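Local coordinates for imine reductase (Bacillus cereus, PDB 4D3F), which probably reduces imines to amines, taking hydride from NADPH, and is held here with NADP bound, at residues B[25-30]-B[72-77]; B[46-51]-B[64-69]. All coordinates share one frame; numbering follows the deposited sequence.

Interaction 1: residues B[25-30]-B[72-77]; sequences TVIGLG and NEALAA. With NAP (NADP nicotinamide-adenine-dinucleotide phosphate), chain C.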
loop_
_atom_site.group_PDB
_atom_site.type_symbol
_atom_site.label_atom_id
_atom_site.label_comp_id
_atom_site.label_asym_id
_atom_site.label_seq_id
_atom_site.Cartn_x
_atom_site.Cartn_y
_atom_site.Cartn_z
ATOM N N THR B 25 30.772 -5.718 22.483
ATOM C CA THR B 25 30.482 -4.362 22.910
ATOM C C THR B 25 29.237 -3.859 22.211
ATOM O O THR B 25 29.098 -4.044 20.993
ATOM C CB THR B 25 31.632 -3.452 22.589
ATOM O OG1 THR B 25 32.731 -3.715 23.487
ATOM C CG2 THR B 25 31.201 -1.980 22.873
ATOM N N VAL B 26 28.354 -3.198 22.951
ATOM C CA VAL B 26 27.185 -2.492 22.361
ATOM C C VAL B 26 27.316 -1.023 22.705
ATOM O O VAL B 26 27.392 -0.671 23.893
ATOM C CB VAL B 26 25.870 -3.009 22.926
ATOM C CG1 VAL B 26 24.660 -2.188 22.348
ATOM C CG2 VAL B 26 25.673 -4.488 22.595
ATOM N N ILE B 27 27.296 -0.172 21.691
ATOM C CA ILE B 27 27.341 1.264 21.813
ATOM C C ILE B 27 26.008 1.812 21.323
ATOM O O ILE B 27 25.611 1.560 20.176
ATOM C CB ILE B 27 28.461 1.804 20.970
ATOM C CG1 ILE B 27 29.799 1.447 21.595
ATOM C CG2 ILE B 27 28.332 3.338 20.846
ATOM C CD1 ILE B 27 30.987 1.933 20.860
ATOM N N GLY B 28 25.285 2.479 22.209
ATOM C CA GLY B 28 23.970 3.000 21.861
ATOM C C GLY B 28 22.941 2.180 22.602
ATOM O O GLY B 28 22.647 1.061 22.289
ATOM N N LEU B 29 22.347 2.760 23.630
ATOM C CA LEU B 29 21.350 2.123 24.440
ATOM C C LEU B 29 20.037 2.913 24.434
ATOM O O LEU B 29 19.431 3.121 25.499
ATOM C CB LEU B 29 21.821 1.906 25.910
ATOM C CG LEU B 29 23.091 1.089 26.085
ATOM C CD1 LEU B 29 23.500 1.124 27.530
ATOM C CD2 LEU B 29 22.906 -0.318 25.617
ATOM N N GLY B 30 19.527 3.214 23.225
ATOM C CA GLY B 30 18.104 3.347 23.014
ATOM C C GLY B 30 17.387 2.046 23.207
ATOM O O GLY B 30 18.008 1.041 23.618
ATOM N N ASN B 72 36.195 5.281 24.127
ATOM C CA ASN B 72 37.491 4.628 23.990
ATOM C C ASN B 72 37.547 3.292 24.710
ATOM O O ASN B 72 38.094 2.337 24.167
ATOM C CB ASN B 72 38.646 5.383 24.618
ATOM C CG ASN B 72 39.342 6.296 23.647
ATOM O OD1 ASN B 72 39.465 7.542 23.868
ATOM N ND2 ASN B 72 39.791 5.686 22.522
ATOM N N GLU B 73 37.109 3.284 25.933
ATOM C CA GLU B 73 37.052 2.030 26.731
ATOM C C GLU B 73 36.123 1.002 26.096
ATOM O O GLU B 73 36.376 -0.212 26.126
ATOM C CB GLU B 73 36.607 2.336 28.100
ATOM C CG GLU B 73 37.618 3.142 28.935
ATOM C CD GLU B 73 36.985 3.661 30.236
ATOM O OE1 GLU B 73 35.750 3.892 30.372
ATOM O OE2 GLU B 73 37.741 3.771 31.220
ATOM N N ALA B 74 35.031 1.447 25.517
ATOM C CA ALA B 74 34.090 0.506 24.878
ATOM C C ALA B 74 34.744 -0.150 23.671
ATOM O O ALA B 74 34.601 -1.343 23.474
ATOM C CB ALA B 74 32.785 1.203 24.499
ATOM N N LEU B 75 35.472 0.613 22.861
ATOM C CA LEU B 75 36.187 0.063 21.732
ATOM C C LEU B 75 37.320 -0.877 22.188
ATOM O O LEU B 75 37.491 -1.926 21.601
ATOM C CB LEU B 75 36.791 1.187 20.898
ATOM C CG LEU B 75 35.796 2.092 20.174
ATOM C CD1 LEU B 75 36.557 3.247 19.539
ATOM C CD2 LEU B 75 35.046 1.353 19.109
ATOM N N ALA B 76 38.001 -0.529 23.271
ATOM C CA ALA B 76 39.122 -1.375 23.764
ATOM C C ALA B 76 38.663 -2.723 24.283
ATOM O O ALA B 76 39.487 -3.685 24.297
ATOM C CB ALA B 76 39.905 -0.661 24.838
ATOM N N ALA B 77 37.433 -2.809 24.780
ATOM C CA ALA B 77 36.918 -4.046 25.428
ATOM C C ALA B 77 36.849 -5.277 24.503
ATOM O O ALA B 77 36.969 -6.405 24.968
ATOM C CB ALA B 77 35.580 -3.812 26.033
HETATM P PA NAP C . 17.242 6.182 19.563
HETATM O O1A NAP C . 16.370 6.983 20.498
HETATM O O2A NAP C . 17.455 6.505 18.122
HETATM O O5B NAP C . 18.677 6.318 20.275
HETATM C C5B NAP C . 19.735 5.552 19.784
HETATM C C4B NAP C . 21.019 5.936 20.461
HETATM O O4B NAP C . 21.651 7.003 19.752
HETATM C C3B NAP C . 20.904 6.264 21.922
HETATM O O3B NAP C . 22.037 5.614 22.495
HETATM C C2B NAP C . 21.243 7.745 21.920
HETATM O O2B NAP C . 21.894 8.260 23.112
HETATM C C1B NAP C . 22.181 7.814 20.761
HETATM N N9A NAP C . 22.380 9.170 20.256
HETATM C C8A NAP C . 21.453 9.900 19.598
HETATM N N7A NAP C . 22.038 11.060 19.271
HETATM C C5A NAP C . 23.276 11.054 19.760
HETATM C C6A NAP C . 24.374 11.987 19.819
HETATM N N6A NAP C . 24.164 13.154 19.203
HETATM N N1A NAP C . 25.531 11.674 20.380
HETATM C C2A NAP C . 25.710 10.458 20.978
HETATM N N3A NAP C . 24.710 9.531 21.005
HETATM C C4A NAP C . 23.520 9.781 20.383
HETATM O O3 NAP C . 16.822 4.714 19.837
HETATM P PN NAP C . 16.383 3.393 19.025
HETATM O O1N NAP C . 14.915 3.325 19.006
HETATM O O2N NAP C . 16.901 2.256 19.876
HETATM O O5D NAP C . 16.992 3.498 17.597
HETATM C C5D NAP C . 18.328 3.152 17.136
HETATM C C4D NAP C . 18.335 2.821 15.657
HETATM O O4D NAP C . 17.579 1.635 15.420
HETATM C C3D NAP C . 17.628 3.913 14.820
HETATM O O3D NAP C . 18.486 4.204 13.705
HETATM C C2D NAP C . 16.252 3.352 14.521
HETATM O O2D NAP C . 15.703 3.861 13.305
HETATM C C1D NAP C . 16.645 1.870 14.367
HETATM N N1N NAP C . 15.526 0.985 14.423
HETATM C C2N NAP C . 14.611 1.178 15.397
HETATM C C3N NAP C . 13.489 0.387 15.493
HETATM C C7N NAP C . 12.559 0.661 16.660
HETATM O O7N NAP C . 11.542 0.051 16.638
HETATM N N7N NAP C . 12.922 1.325 17.772
HETATM C C4N NAP C . 13.285 -0.637 14.577
HETATM C C5N NAP C . 14.247 -0.861 13.574
HETATM C C6N NAP C . 15.390 -0.043 13.495
HETATM P P2B NAP C . 21.001 8.625 24.393
HETATM O O1X NAP C . 22.030 9.356 25.209
HETATM O O2X NAP C . 19.833 9.509 23.826
HETATM O O3X NAP C . 20.452 7.308 24.952
#

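Interaction 2: residues B[46-51]-B[64-69]; sequences SVTVWN and GAIRVS. With NAP (NADP nicotinamide-adenine-dinucleotide phosphate), chain C.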
loop_
_atom_site.group_PDB
_atom_site.type_symbol
_atom_site.label_atom_id
_atom_site.label_comp_id
_atom_site.label_asym_id
_atom_site.label_seq_id
_atom_site.Cartn_x
_atom_site.Cartn_y
_atom_site.Cartn_z
ATOM N N SER B 46 29.720 -12.011 27.617
ATOM C CA SER B 46 30.217 -10.835 28.362
ATOM C C SER B 46 29.829 -9.595 27.526
ATOM O O SER B 46 30.178 -9.537 26.370
ATOM C CB SER B 46 31.717 -10.906 28.417
ATOM O OG SER B 46 32.258 -9.713 28.926
ATOM N N VAL B 47 29.018 -8.691 28.052
ATOM C CA VAL B 47 28.547 -7.541 27.256
ATOM C C VAL B 47 29.048 -6.237 27.907
ATOM O O VAL B 47 28.747 -5.979 29.105
ATOM C CB VAL B 47 27.020 -7.493 27.195
ATOM C CG1 VAL B 47 26.583 -6.345 26.314
ATOM C CG2 VAL B 47 26.475 -8.778 26.649
ATOM N N THR B 48 29.814 -5.478 27.153
ATOM C CA THR B 48 30.349 -4.197 27.572
ATOM C C THR B 48 29.455 -3.151 26.867
ATOM O O THR B 48 29.218 -3.249 25.649
ATOM C CB THR B 48 31.811 -4.064 27.176
ATOM O OG1 THR B 48 32.593 -4.941 27.975
ATOM C CG2 THR B 48 32.280 -2.648 27.477
ATOM N N VAL B 49 28.978 -2.167 27.595
ATOM C CA VAL B 49 28.075 -1.129 27.011
ATOM C C VAL B 49 28.590 0.267 27.282
ATOM O O VAL B 49 29.285 0.547 28.295
ATOM C CB VAL B 49 26.633 -1.229 27.550
ATOM C CG1 VAL B 49 26.064 -2.583 27.227
ATOM C CG2 VAL B 49 26.538 -0.978 29.068
ATOM N N TRP B 50 28.273 1.190 26.356
ATOM C CA TRP B 50 28.530 2.630 26.568
ATOM C C TRP B 50 27.290 3.325 25.964
ATOM O O TRP B 50 26.783 2.897 24.936
ATOM C CB TRP B 50 29.774 3.147 25.908
ATOM C CG TRP B 50 29.996 4.595 26.058
ATOM C CD1 TRP B 50 30.646 5.201 27.059
ATOM C CD2 TRP B 50 29.544 5.633 25.182
ATOM N NE1 TRP B 50 30.575 6.588 26.921
ATOM C CE2 TRP B 50 29.929 6.857 25.750
ATOM C CE3 TRP B 50 28.815 5.641 23.996
ATOM C CZ2 TRP B 50 29.624 8.106 25.156
ATOM C CZ3 TRP B 50 28.458 6.887 23.437
ATOM C CH2 TRP B 50 28.932 8.090 24.000
ATOM N N ASN B 51 26.915 4.421 26.597
ATOM C CA ASN B 51 25.873 5.281 26.118
ATOM C C ASN B 51 26.170 6.701 26.549
ATOM O O ASN B 51 26.739 6.936 27.595
ATOM C CB ASN B 51 24.535 4.823 26.676
ATOM C CG ASN B 51 23.343 5.455 25.947
ATOM O OD1 ASN B 51 22.394 6.063 26.536
ATOM N ND2 ASN B 51 23.377 5.304 24.695
ATOM N N GLY B 64 24.169 -7.762 34.908
ATOM C CA GLY B 64 25.527 -8.210 34.591
ATOM C C GLY B 64 26.270 -7.528 33.486
ATOM O O GLY B 64 27.464 -7.829 33.259
ATOM N N ALA B 65 25.646 -6.542 32.792
ATOM C CA ALA B 65 26.402 -5.818 31.772
ATOM C C ALA B 65 27.498 -4.969 32.415
ATOM O O ALA B 65 27.388 -4.527 33.571
ATOM C CB ALA B 65 25.517 -4.888 30.961
ATOM N N ILE B 66 28.543 -4.747 31.685
ATOM C CA ILE B 66 29.674 -3.956 32.151
ATOM C C ILE B 66 29.559 -2.606 31.483
ATOM O O ILE B 66 29.814 -2.463 30.280
ATOM C CB ILE B 66 30.956 -4.570 31.701
ATOM C CG1 ILE B 66 31.067 -6.022 32.315
ATOM C CG2 ILE B 66 32.177 -3.776 32.048
ATOM C CD1 ILE B 66 31.125 -6.039 33.795
ATOM N N ARG B 67 29.269 -1.607 32.278
ATOM C CA ARG B 67 29.269 -0.233 31.766
ATOM C C ARG B 67 30.639 0.390 31.861
ATOM O O ARG B 67 31.280 0.435 32.963
ATOM C CB ARG B 67 28.215 0.599 32.539
ATOM C CG ARG B 67 28.234 2.098 32.210
ATOM C CD ARG B 67 27.123 2.909 32.866
ATOM N NE ARG B 67 26.955 2.553 34.279
ATOM C CZ ARG B 67 25.793 2.522 34.916
ATOM N NH1 ARG B 67 24.647 2.878 34.336
ATOM N NH2 ARG B 67 25.756 2.126 36.182
ATOM N N VAL B 68 31.102 0.963 30.766
ATOM C CA VAL B 68 32.317 1.643 30.758
ATOM C C VAL B 68 32.017 3.172 30.709
ATOM O O VAL B 68 30.950 3.579 30.293
ATOM C CB VAL B 68 33.266 1.264 29.653
ATOM C CG1 VAL B 68 33.696 -0.183 29.871
ATOM C CG2 VAL B 68 32.700 1.463 28.249
ATOM N N SER B 69 32.989 3.987 31.045
ATOM C CA SER B 69 32.698 5.440 31.123
ATOM C C SER B 69 32.917 6.181 29.758
ATOM O O SER B 69 32.181 7.123 29.430
ATOM C CB SER B 69 33.433 6.057 32.333
ATOM O OG SER B 69 34.680 6.371 31.903
HETATM P PA NAP C . 17.242 6.182 19.563
HETATM O O1A NAP C . 16.370 6.983 20.498
HETATM O O2A NAP C . 17.455 6.505 18.122
HETATM O O5B NAP C . 18.677 6.318 20.275
HETATM C C5B NAP C . 19.735 5.552 19.784
HETATM C C4B NAP C . 21.019 5.936 20.461
HETATM O O4B NAP C . 21.651 7.003 19.752
HETATM C C3B NAP C . 20.904 6.264 21.922
HETATM O O3B NAP C . 22.037 5.614 22.495
HETATM C C2B NAP C . 21.243 7.745 21.920
HETATM O O2B NAP C . 21.894 8.260 23.112
HETATM C C1B NAP C . 22.181 7.814 20.761
HETATM N N9A NAP C . 22.380 9.170 20.256
HETATM C C8A NAP C . 21.453 9.900 19.598
HETATM N N7A NAP C . 22.038 11.060 19.271
HETATM C C5A NAP C . 23.276 11.054 19.760
HETATM C C6A NAP C . 24.374 11.987 19.819
HETATM N N6A NAP C . 24.164 13.154 19.203
HETATM N N1A NAP C . 25.531 11.674 20.380
HETATM C C2A NAP C . 25.710 10.458 20.978
HETATM N N3A NAP C . 24.710 9.531 21.005
HETATM C C4A NAP C . 23.520 9.781 20.383
HETATM O O3 NAP C . 16.822 4.714 19.837
HETATM P PN NAP C . 16.383 3.393 19.025
HETATM O O1N NAP C . 14.915 3.325 19.006
HETATM O O2N NAP C . 16.901 2.256 19.876
HETATM O O5D NAP C . 16.992 3.498 17.597
HETATM C C5D NAP C . 18.328 3.152 17.136
HETATM C C4D NAP C . 18.335 2.821 15.657
HETATM O O4D NAP C . 17.579 1.635 15.420
HETATM C C3D NAP C . 17.628 3.913 14.820
HETATM O O3D NAP C . 18.486 4.204 13.705
HETATM C C2D NAP C . 16.252 3.352 14.521
HETATM O O2D NAP C . 15.703 3.861 13.305
HETATM C C1D NAP C . 16.645 1.870 14.367
HETATM N N1N NAP C . 15.526 0.985 14.423
HETATM C C2N NAP C . 14.611 1.178 15.397
HETATM C C3N NAP C . 13.489 0.387 15.493
HETATM C C7N NAP C . 12.559 0.661 16.660
HETATM O O7N NAP C . 11.542 0.051 16.638
HETATM N N7N NAP C . 12.922 1.325 17.772
HETATM C C4N NAP C . 13.285 -0.637 14.577
HETATM C C5N NAP C . 14.247 -0.861 13.574
HETATM C C6N NAP C . 15.390 -0.043 13.495
HETATM P P2B NAP C . 21.001 8.625 24.393
HETATM O O1X NAP C . 22.030 9.356 25.209
HETATM O O2X NAP C . 19.833 9.509 23.826
HETATM O O3X NAP C . 20.452 7.308 24.952
HETATM O O HOH W 1 28.663 -9.186 30.975
HETATM O O HOH W 2 28.065 4.713 29.452
#

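Interaction 1: residues B[25-30]-B[72-77]
With chi1 at -73°, Thr25 holds OG1 beside its backbone N and CG2 anti to it, which brings the hydroxyl to the Ala74 carbonyl and the methyl to the alanine CB. OG1 comes within 3.0 Å of Ala74 O, and Asn78 OD1 also lies by this hydroxyl. On the other branch, Thr25 CG2 rests 3.9 Å from Ala74 CB. Ala77 CB also approaches OG1.

Two residues along the strand, Ile27 points the same way. Its chain is fully extended beyond CB (chi2 -180°), which carries CD1 out to Ala74 CB at 4.1 Å and, more loosely, to Leu75 CD2. Ala74 thus sits in a shallow seat between Thr25 and Ile27. The segments 25-27 and 72-77 run nearly antiparallel, 150° apart with axes 8.3 Å from each other at closest, as a helix does when it packs on one face of a Rossmann sheet. Strand 23-27 is the first of that fold and leads into a turn that fits the GxGxxG pattern of Rossmann dinucleotide-binding folds, where Gly28 and Gly30 bracket Leu29. The dinucleotide lies on this turn: Leu29 N gives a weak hydrogen bond to NAP O3B (3.1 Å), and Gly28 CA approaches the same ribose oxygen to 3.3 Å. Gly30, at the N-cap of helix 31-43, brings its carbonyl carbon to 3.4 Å from NAP O2N.

Interaction 2: residues B[46-51]-B[64-69]
Val47 and Val49 supply the inner half of a parallel ladder, and Ile66 and Val68 answer it. Val47 O accepts from Ile66 N at 2.9 Å, Val49 N gives to Ile66 O at 2.8 Å, and Val49 O takes Val68 N at 3.1 Å. Thr48 CA adds a C-H...O contact to Ile66 O, the oxygen that already holds the Val49 amide. Thr48 and Trp50 turn their own backbone groups the other way, to strand 23-27, so both edges of strand 46-50 are in use.

Where the direct ladder stops, water carries it on. At one end a water accepts from Val47 N and donates to Gly64 O, just where Gly64 closes helix 58-62 with a Schellman motif. At the other end a second water accepts from Asn51 N and donates to Val68 O. Beside it Trp50, whose CG stands anti to the backbone N (chi1 177°), reaches the loop that follows strand 66-67 with its indole edge: NE1 makes a weak hydrogen bond to Ser69 O at 3.0 Å.

Apolar branches fill in between. Thr48 CG2 crosses Val68 CG1 at about a right angle, 3.7 Å away, and on the other face Val49 CG2 lies against Arg67 CB. The Arg67 guanidinium turns back to Asp58 in a salt bridge and to Ser54 O. This is the beta-alpha-beta unit 46-50, 58-62, 66-67 of the Rossmann domain: three direct main-chain bonds join its short outermost strand and the residue after it to 46-50, two waters extend the link past both ends, and the Trp50 indole adds a weak bond, so the polar hold on this sheet edge is chiefly a main-chain one.

The two contacts lie about 7 Å apart, centre to centre, in the NAD-binding Rossmann domain. Interaction 2 is nested along the chain inside the loop that interaction 1 closes: strand 23-27 comes first, then 46-50, then 66-67, and helix 71-77 follows directly. Strands 23-27 and 46-50 are sheet neighbours, probably bonded from Val26 N to Thr48 O (2.8 Å) and from Gly28 N to Trp50 O (3.1 Å). Helix 71-77 touches Thr25 and Ile27 of the one strand and Thr48, Trp50 and Val68 of interaction 2, and so covers part of this face of the sheet, while the ends of strands 23-27 and 46-50 converge on the adenosine ribose side of the bound NADP.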